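Local coordinates for protein MdcA (Pseudomonas aeruginosa, PDB 5VIT) that is the alpha subunit of malonate decarboxylase and probably transfers the acyl carrier protein from its acetyl thioester to malonate, at residues G161-G166 with D211-A216; R500-M505 with G509-P514. One frame throughout, in Å; residues are numbered along the deposited sequence.

Contact 1: residues G161-G166 with D211-A216; sequences GNVYTG and DFVVEA
Val213 meets Gly161 and Val163 through one methyl, CG1. Of the three residues it has the most surface buried. CG1 lies 4.3 Å from Gly161 CA and touches the bare backbone there. The same methyl comes within 4.4 Å of Val163 CG2, so the two valines meet methyl to methyl. Both side chains leave the backbone toward the other segment. In Val213, CG1 stands anti to the carbonyl carbon (chi1 -67°), and this turns it to where it touches both Gly161 and Val163. The backbones approach most closely at Gly161 and Val213, whose CA atoms are 6.4 Å apart. No hydrogen bond crosses between the segments. The touch is apolar, small and buried. Gly161 lies in the turn of a beta hairpin formed by the antiparallel strands 156-158 and 163-164. Strand 212-215 belongs to a different sheet. It runs between strands 33-34 and 185-190 in the parallel eight-stranded sheet, consistent with the Rossmann-like clan of the family. The hairpin turn therefore packs on a strand near one margin of that sheet. Val163 also touches Val188 of strand 185-190, and Val213 also touches Val33. Asn162 ties the turn on both sides of its amide: ND2 bonds Asp158 OD2, and OD1 accepts from Ala207 N.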
ATOM      1  N   GLY A 161      42.096  17.103  37.521  1.00 48.19           N
ATOM      2  CA  GLY A 161      40.773  16.531  37.353  1.00 44.95           C
ATOM      3  C   GLY A 161      40.012  16.893  36.085  1.00 40.79           C
ATOM      4  O   GLY A 161      38.915  16.374  35.871  1.00 42.02           O
ATOM      5  N   ASN A 162      40.561  17.773  35.250  1.00 35.77           N
ATOM      6  CA  ASN A 162      39.927  18.044  33.966  1.00 37.70           C
ATOM      7  C   ASN A 162      40.009  16.779  33.145  1.00 43.19           C
ATOM      8  O   ASN A 162      41.043  16.099  33.154  1.00 39.79           O
ATOM      9  CB  ASN A 162      40.581  19.202  33.218  1.00 36.11           C
ATOM     10  CG  ASN A 162      40.538  20.492  33.994  1.00 41.67           C
ATOM     11  OD1 ASN A 162      39.484  21.111  34.126  1.00 41.00           O
ATOM     12  ND2 ASN A 162      41.694  20.916  34.509  1.00 40.85           N
ATOM     13  N   VAL A 163      38.909  16.457  32.465  1.00 38.29           N
ATOM     14  CA  VAL A 163      38.790  15.206  31.730  1.00 35.76           C
ATOM     15  C   VAL A 163      38.404  15.470  30.288  1.00 35.06           C
ATOM     16  O   VAL A 163      37.494  16.266  30.008  1.00 33.17           O
ATOM     17  CB  VAL A 163      37.741  14.256  32.364  1.00 38.72           C
ATOM     18  CG1 VAL A 163      37.529  13.017  31.483  1.00 33.92           C
ATOM     19  CG2 VAL A 163      38.158  13.856  33.761  1.00 31.66           C
ATOM     20  N   TYR A 164      39.118  14.807  29.381  1.00 31.33           N
ATOM     21  CA  TYR A 164      38.758  14.774  27.974  1.00 32.51           C
ATOM     22  C   TYR A 164      38.028  13.465  27.667  1.00 33.21           C
ATOM     23  O   TYR A 164      38.535  12.379  27.954  1.00 35.92           O
ATOM     24  CB  TYR A 164      40.002  14.931  27.099  1.00 37.19           C
ATOM     25  CG  TYR A 164      39.793  14.592  25.639  1.00 38.48           C
ATOM     26  CD1 TYR A 164      39.097  15.450  24.792  1.00 34.34           C
ATOM     27  CD2 TYR A 164      40.306  13.417  25.103  1.00 38.22           C
ATOM     28  CE1 TYR A 164      38.919  15.143  23.445  1.00 33.88           C
ATOM     29  CE2 TYR A 164      40.133  13.104  23.762  1.00 36.47           C
ATOM     30  CZ  TYR A 164      39.440  13.964  22.939  1.00 37.21           C
ATOM     31  OH  TYR A 164      39.268  13.635  21.614  1.00 36.76           O
ATOM     32  N   THR A 165      36.830  13.573  27.102  1.00 32.66           N
ATOM     33  CA  THR A 165      36.050  12.397  26.756  1.00 31.72           C
ATOM     34  C   THR A 165      35.876  12.240  25.261  1.00 31.54           C
ATOM     35  O   THR A 165      35.485  11.171  24.806  1.00 34.20           O
ATOM     36  CB  THR A 165      34.645  12.417  27.389  1.00 33.75           C
ATOM     37  OG1 THR A 165      34.015  13.677  27.120  1.00 32.35           O
ATOM     38  CG2 THR A 165      34.709  12.171  28.886  1.00 31.85           C
ATOM     39  N   GLY A 166      36.125  13.308  24.505  1.00 31.65           N
ATOM     40  CA  GLY A 166      36.115  13.252  23.049  1.00 33.23           C
ATOM     41  C   GLY A 166      34.876  12.664  22.382  1.00 34.11           C
ATOM     42  O   GLY A 166      33.746  12.998  22.761  1.00 29.53           O
ATOM     43  N   ASP A 211      35.986  14.463  41.467  1.00 32.13           N
ATOM     44  CA  ASP A 211      36.624  14.292  42.762  1.00 35.48           C
ATOM     45  C   ASP A 211      37.898  13.448  42.661  1.00 40.10           C
ATOM     46  O   ASP A 211      38.924  13.778  43.266  1.00 40.53           O
ATOM     47  CB  ASP A 211      35.643  13.670  43.753  1.00 36.36           C
ATOM     48  CG  ASP A 211      34.427  14.561  44.007  1.00 37.47           C
ATOM     49  OD1 ASP A 211      34.614  15.717  44.470  1.00 30.45           O
ATOM     50  OD2 ASP A 211      33.287  14.106  43.722  1.00 33.96           O
ATOM     51  N   PHE A 212      37.844  12.367  41.894  1.00 38.58           N
ATOM     52  CA  PHE A 212      39.033  11.541  41.714  1.00 39.42           C
ATOM     53  C   PHE A 212      39.191  11.070  40.279  1.00 41.45           C
ATOM     54  O   PHE A 212      38.199  10.841  39.584  1.00 40.22           O
ATOM     55  CB  PHE A 212      38.995  10.335  42.650  1.00 38.53           C
ATOM     56  CG  PHE A 212      39.063  10.696  44.098  1.00 43.12           C
ATOM     57  CD1 PHE A 212      37.982  10.453  44.940  1.00 41.70           C
ATOM     58  CD2 PHE A 212      40.201  11.299  44.621  1.00 42.66           C
ATOM     59  CE1 PHE A 212      38.040  10.791  46.290  1.00 44.58           C
ATOM     60  CE2 PHE A 212      40.265  11.639  45.962  1.00 42.95           C
ATOM     61  CZ  PHE A 212      39.181  11.387  46.797  1.00 43.64           C
ATOM     62  N   VAL A 213      40.441  10.948  39.840  1.00 41.81           N
ATOM     63  CA  VAL A 213      40.766  10.266  38.590  1.00 41.46           C
ATOM     64  C   VAL A 213      41.659   9.051  38.867  1.00 47.00           C
ATOM     65  O   VAL A 213      42.408   9.021  39.854  1.00 46.30           O
ATOM     66  CB  VAL A 213      41.469  11.190  37.583  1.00 38.93           C
ATOM     67  CG1 VAL A 213      40.528  12.269  37.119  1.00 39.33           C
ATOM     68  CG2 VAL A 213      42.711  11.799  38.202  1.00 40.27           C
ATOM     69  N   VAL A 214      41.548   8.038  38.006  1.00 42.33           N
ATOM     70  CA  VAL A 214      42.352   6.825  38.093  1.00 38.38           C
ATOM     71  C   VAL A 214      42.818   6.444  36.702  1.00 40.60           C
ATOM     72  O   VAL A 214      42.007   6.369  35.774  1.00 38.32           O
ATOM     73  CB  VAL A 214      41.563   5.631  38.673  1.00 42.54           C
ATOM     74  CG1 VAL A 214      42.507   4.492  39.016  1.00 42.07           C
ATOM     75  CG2 VAL A 214      40.779   6.051  39.894  1.00 51.28           C
ATOM     76  N   GLU A 215      44.111   6.199  36.542  1.00 38.60           N
ATOM     77  CA  GLU A 215      44.586   5.611  35.297  1.00 42.20           C
ATOM     78  C   GLU A 215      44.088   4.165  35.240  1.00 42.19           C
ATOM     79  O   GLU A 215      44.332   3.369  36.149  1.00 38.45           O
ATOM     80  CB  GLU A 215      46.111   5.683  35.189  1.00 42.97           C
ATOM     81  CG  GLU A 215      46.625   5.469  33.760  1.00 44.66           C
ATOM     82  CD  GLU A 215      48.126   5.713  33.612  1.00 49.22           C
ATOM     83  OE1 GLU A 215      48.525   6.867  33.308  1.00 47.77           O
ATOM     84  OE2 GLU A 215      48.899   4.746  33.798  1.00 50.66           O
ATOM     85  N   ALA A 216      43.359   3.831  34.184  1.00 41.99           N
ATOM     86  CA  ALA A 216      42.771   2.502  34.096  1.00 44.23           C
ATOM     87  C   ALA A 216      43.837   1.455  33.769  1.00 45.05           C
ATOM     88  O   ALA A 216      44.876   1.774  33.184  1.00 40.93           O
ATOM     89  CB  ALA A 216      41.671   2.485  33.060  1.00 39.89           C
TER

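Contact 2: residues R500-M505 with G509-P514; sequences RETQRM and GLIALP
The peptide carbonyl of Met505 is the flat group that meets Leu510 and Ile511; no ring or side-chain amide takes part. Leu510 N gives its hydrogen to Met505 O at 2.9 Å, approaching almost end-on (160° at the oxygen), though the N-H itself is bent. Ile511 N adds a weak but straighter bond to the same Met505 O at 3.3 Å. Leu510 CB sits 3.6 Å from Met505 O. Gly509, with positive phi, closes the helix in a Schellman motif, and the chain then turns into strand 511-512. Side chains fill the angle between helix and strand. Met505 bends at chi3 (73°), which brings CE to 4.0 Å from Ile511 CG2. Ile511 CD1 lies against the helix, 4.0 Å from both Thr502 CG2 and Met505 CB. The Thr502 and Ile511 side chains cross at about a right angle. Thr502 CG2 reaches Ile511 because it lies anti to the backbone N, while OG1 (chi1 -63°) bonds His497 NE2. Leu513 CD1 also lies near Thr502 CG2. Helix 477-486 packs against Met505 and Ile511 through Ala486, and Met483 also touches Met505. Strand 511-512 runs antiparallel to strand 467-469, at the edge of the mixed sheet.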
ATOM      1  N   ARG A 500     -10.329  -9.229   0.200  1.00 29.05           N
ATOM      2  CA  ARG A 500     -11.179  -8.457  -0.711  1.00 32.01           C
ATOM      3  C   ARG A 500     -11.341  -7.017  -0.248  1.00 34.33           C
ATOM      4  O   ARG A 500     -11.952  -6.207  -0.953  1.00 32.11           O
ATOM      5  CB  ARG A 500     -12.572  -9.057  -0.854  1.00 33.55           C
ATOM      6  CG  ARG A 500     -12.632 -10.527  -1.157  1.00 34.87           C
ATOM      7  CD  ARG A 500     -13.405 -11.114  -0.022  1.00 33.11           C
ATOM      8  NE  ARG A 500     -14.590 -11.820  -0.394  1.00 31.81           N
ATOM      9  CZ  ARG A 500     -15.480 -12.268   0.489  1.00 34.38           C
ATOM     10  NH1 ARG A 500     -15.307 -12.047   1.781  1.00 24.67           N
ATOM     11  NH2 ARG A 500     -16.553 -12.929   0.070  1.00 25.96           N
ATOM     12  N   GLU A 501     -10.838  -6.719   0.951  1.00 30.84           N
ATOM     13  CA  GLU A 501     -10.870  -5.360   1.490  1.00 30.91           C
ATOM     14  C   GLU A 501      -9.608  -4.572   1.115  1.00 29.17           C
ATOM     15  O   GLU A 501      -9.568  -3.348   1.244  1.00 28.82           O
ATOM     16  CB  GLU A 501     -11.040  -5.383   3.021  1.00 29.89           C
ATOM     17  CG  GLU A 501     -12.392  -5.904   3.518  1.00 34.45           C
ATOM     18  CD  GLU A 501     -13.582  -5.122   2.953  1.00 39.34           C
ATOM     19  OE1 GLU A 501     -13.447  -3.904   2.703  1.00 42.24           O
ATOM     20  OE2 GLU A 501     -14.657  -5.730   2.758  1.00 39.72           O
ATOM     21  N   THR A 502      -8.577  -5.271   0.656  1.00 29.33           N
ATOM     22  CA  THR A 502      -7.303  -4.608   0.362  1.00 31.68           C
ATOM     23  C   THR A 502      -7.426  -3.507  -0.703  1.00 28.65           C
ATOM     24  O   THR A 502      -6.843  -2.426  -0.537  1.00 26.83           O
ATOM     25  CB  THR A 502      -6.231  -5.624  -0.083  1.00 27.56           C
ATOM     26  OG1 THR A 502      -5.986  -6.530   0.984  1.00 26.81           O
ATOM     27  CG2 THR A 502      -4.903  -4.924  -0.445  1.00 27.77           C
ATOM     28  N   GLN A 503      -8.193  -3.762  -1.769  1.00 25.58           N
ATOM     29  CA  GLN A 503      -8.279  -2.816  -2.889  1.00 27.62           C
ATOM     30  C   GLN A 503      -8.803  -1.451  -2.433  1.00 28.49           C
ATOM     31  O   GLN A 503      -8.258  -0.405  -2.787  1.00 28.74           O
ATOM     32  CB  GLN A 503      -9.168  -3.367  -4.010  1.00 25.66           C
ATOM     33  CG  GLN A 503      -9.286  -2.434  -5.237  1.00 24.24           C
ATOM     34  CD  GLN A 503     -10.496  -1.484  -5.186  1.00 33.77           C
ATOM     35  OE1 GLN A 503     -11.514  -1.757  -4.516  1.00 32.00           O
ATOM     36  NE2 GLN A 503     -10.387  -0.359  -5.899  1.00 27.82           N
ATOM     37  N   ARG A 504      -9.861  -1.479  -1.642  1.00 25.98           N
ATOM     38  CA  ARG A 504     -10.438  -0.274  -1.078  1.00 29.51           C
ATOM     39  C   ARG A 504      -9.446   0.496  -0.207  1.00 29.10           C
ATOM     40  O   ARG A 504      -9.357   1.727  -0.292  1.00 29.86           O
ATOM     41  CB  ARG A 504     -11.676  -0.641  -0.262  1.00 35.88           C
ATOM     42  CG  ARG A 504     -12.301   0.506   0.517  1.00 37.99           C
ATOM     43  CD  ARG A 504     -13.788   0.269   0.616  1.00 39.03           C
ATOM     44  NE  ARG A 504     -14.508   1.530   0.629  1.00 52.71           N
ATOM     45  CZ  ARG A 504     -15.459   1.859  -0.240  1.00 51.65           C
ATOM     46  NH1 ARG A 504     -15.811   1.018  -1.211  1.00 42.95           N
ATOM     47  NH2 ARG A 504     -16.054   3.040  -0.128  1.00 54.01           N
ATOM     48  N   MET A 505      -8.707  -0.225   0.635  1.00 24.63           N
ATOM     49  CA  MET A 505      -7.750   0.425   1.518  1.00 24.89           C
ATOM     50  C   MET A 505      -6.635   1.062   0.700  1.00 26.52           C
ATOM     51  O   MET A 505      -6.167   2.157   1.022  1.00 25.80           O
ATOM     52  CB  MET A 505      -7.209  -0.572   2.528  1.00 27.85           C
ATOM     53  CG  MET A 505      -8.341  -1.151   3.393  1.00 32.94           C
ATOM     54  SD  MET A 505      -7.806  -2.302   4.668  1.00 31.68           S
ATOM     55  CE  MET A 505      -7.039  -1.180   5.824  1.00 33.20           C
ATOM     56  N   GLY A 509      -5.982   5.248   0.178  1.00 27.47           N
ATOM     57  CA  GLY A 509      -4.709   5.688   0.716  1.00 26.54           C
ATOM     58  C   GLY A 509      -4.434   5.272   2.150  1.00 24.62           C
ATOM     59  O   GLY A 509      -3.515   5.799   2.764  1.00 23.64           O
ATOM     60  N   LEU A 510      -5.222   4.341   2.689  1.00 25.17           N
ATOM     61  CA  LEU A 510      -5.027   3.834   4.059  1.00 22.97           C
ATOM     62  C   LEU A 510      -3.775   2.969   4.129  1.00 25.89           C
ATOM     63  O   LEU A 510      -3.020   2.990   5.117  1.00 24.33           O
ATOM     64  CB  LEU A 510      -6.251   3.032   4.525  1.00 23.70           C
ATOM     65  CG  LEU A 510      -7.593   3.784   4.553  1.00 28.68           C
ATOM     66  CD1 LEU A 510      -8.736   2.927   5.159  1.00 31.06           C
ATOM     67  CD2 LEU A 510      -7.443   5.116   5.306  1.00 22.08           C
ATOM     68  N   ILE A 511      -3.562   2.193   3.069  1.00 24.50           N
ATOM     69  CA  ILE A 511      -2.338   1.430   2.928  1.00 22.97           C
ATOM     70  C   ILE A 511      -1.769   1.665   1.542  1.00 25.73           C
ATOM     71  O   ILE A 511      -2.481   2.068   0.620  1.00 26.18           O
ATOM     72  CB  ILE A 511      -2.558  -0.078   3.141  1.00 25.75           C
ATOM     73  CG1 ILE A 511      -3.191  -0.718   1.901  1.00 24.23           C
ATOM     74  CG2 ILE A 511      -3.424  -0.338   4.386  1.00 24.76           C
ATOM     75  CD1 ILE A 511      -3.583  -2.182   2.086  1.00 25.25           C
ATOM     76  N   ALA A 512      -0.471   1.445   1.415  1.00 24.10           N
ATOM     77  CA  ALA A 512       0.182   1.425   0.114  1.00 26.20           C
ATOM     78  C   ALA A 512       0.934   0.114  -0.019  1.00 23.96           C
ATOM     79  O   ALA A 512       1.727  -0.244   0.853  1.00 23.60           O
ATOM     80  CB  ALA A 512       1.133   2.609  -0.036  1.00 23.33           C
ATOM     81  N   LEU A 513       0.685  -0.616  -1.094  1.00 21.97           N
ATOM     82  CA  LEU A 513       1.526  -1.768  -1.406  1.00 28.46           C
ATOM     83  C   LEU A 513       2.683  -1.214  -2.208  1.00 27.65           C
ATOM     84  O   LEU A 513       2.583  -0.088  -2.699  1.00 26.11           O
ATOM     85  CB  LEU A 513       0.760  -2.833  -2.192  1.00 28.06           C
ATOM     86  CG  LEU A 513      -0.482  -3.449  -1.560  1.00 31.26           C
ATOM     87  CD1 LEU A 513      -0.937  -4.662  -2.370  1.00 29.04           C
ATOM     88  CD2 LEU A 513      -0.229  -3.808  -0.115  1.00 28.27           C
ATOM     89  N   PRO A 514       3.787  -1.979  -2.338  1.00 30.42           N
ATOM     90  CA  PRO A 514       4.914  -1.489  -3.155  1.00 27.53           C
ATOM     91  C   PRO A 514       4.478  -0.988  -4.534  1.00 30.48           C
ATOM     92  O   PRO A 514       4.966   0.057  -4.961  1.00 26.41           O
ATOM     93  CB  PRO A 514       5.835  -2.712  -3.286  1.00 31.84           C
ATOM     94  CG  PRO A 514       5.103  -3.866  -2.624  1.00 34.92           C
ATOM     95  CD  PRO A 514       4.072  -3.283  -1.715  1.00 30.57           C
TER

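From the N terminus, the chain first completes most of the parallel eight-stranded sheet and the hairpin of strands 156-158 and 163-164. Contact 1 then closes a loop of 44 residues, which holds helix 172-180 and strands 185-190 and 192-194. It ties the small three-stranded sheet to the parallel one. The chain goes on through seven strands of the eight-stranded mixed sheet before contact 2 opens; strand 511-512 is the eighth. Only three residues separate the segments of contact 2, two of them the last of helix 502-507. The two contacts follow in series and neither nest nor cross. The centres of contacts 1 and 2 lie about 58 Å apart, on opposite sides of the chain's centre.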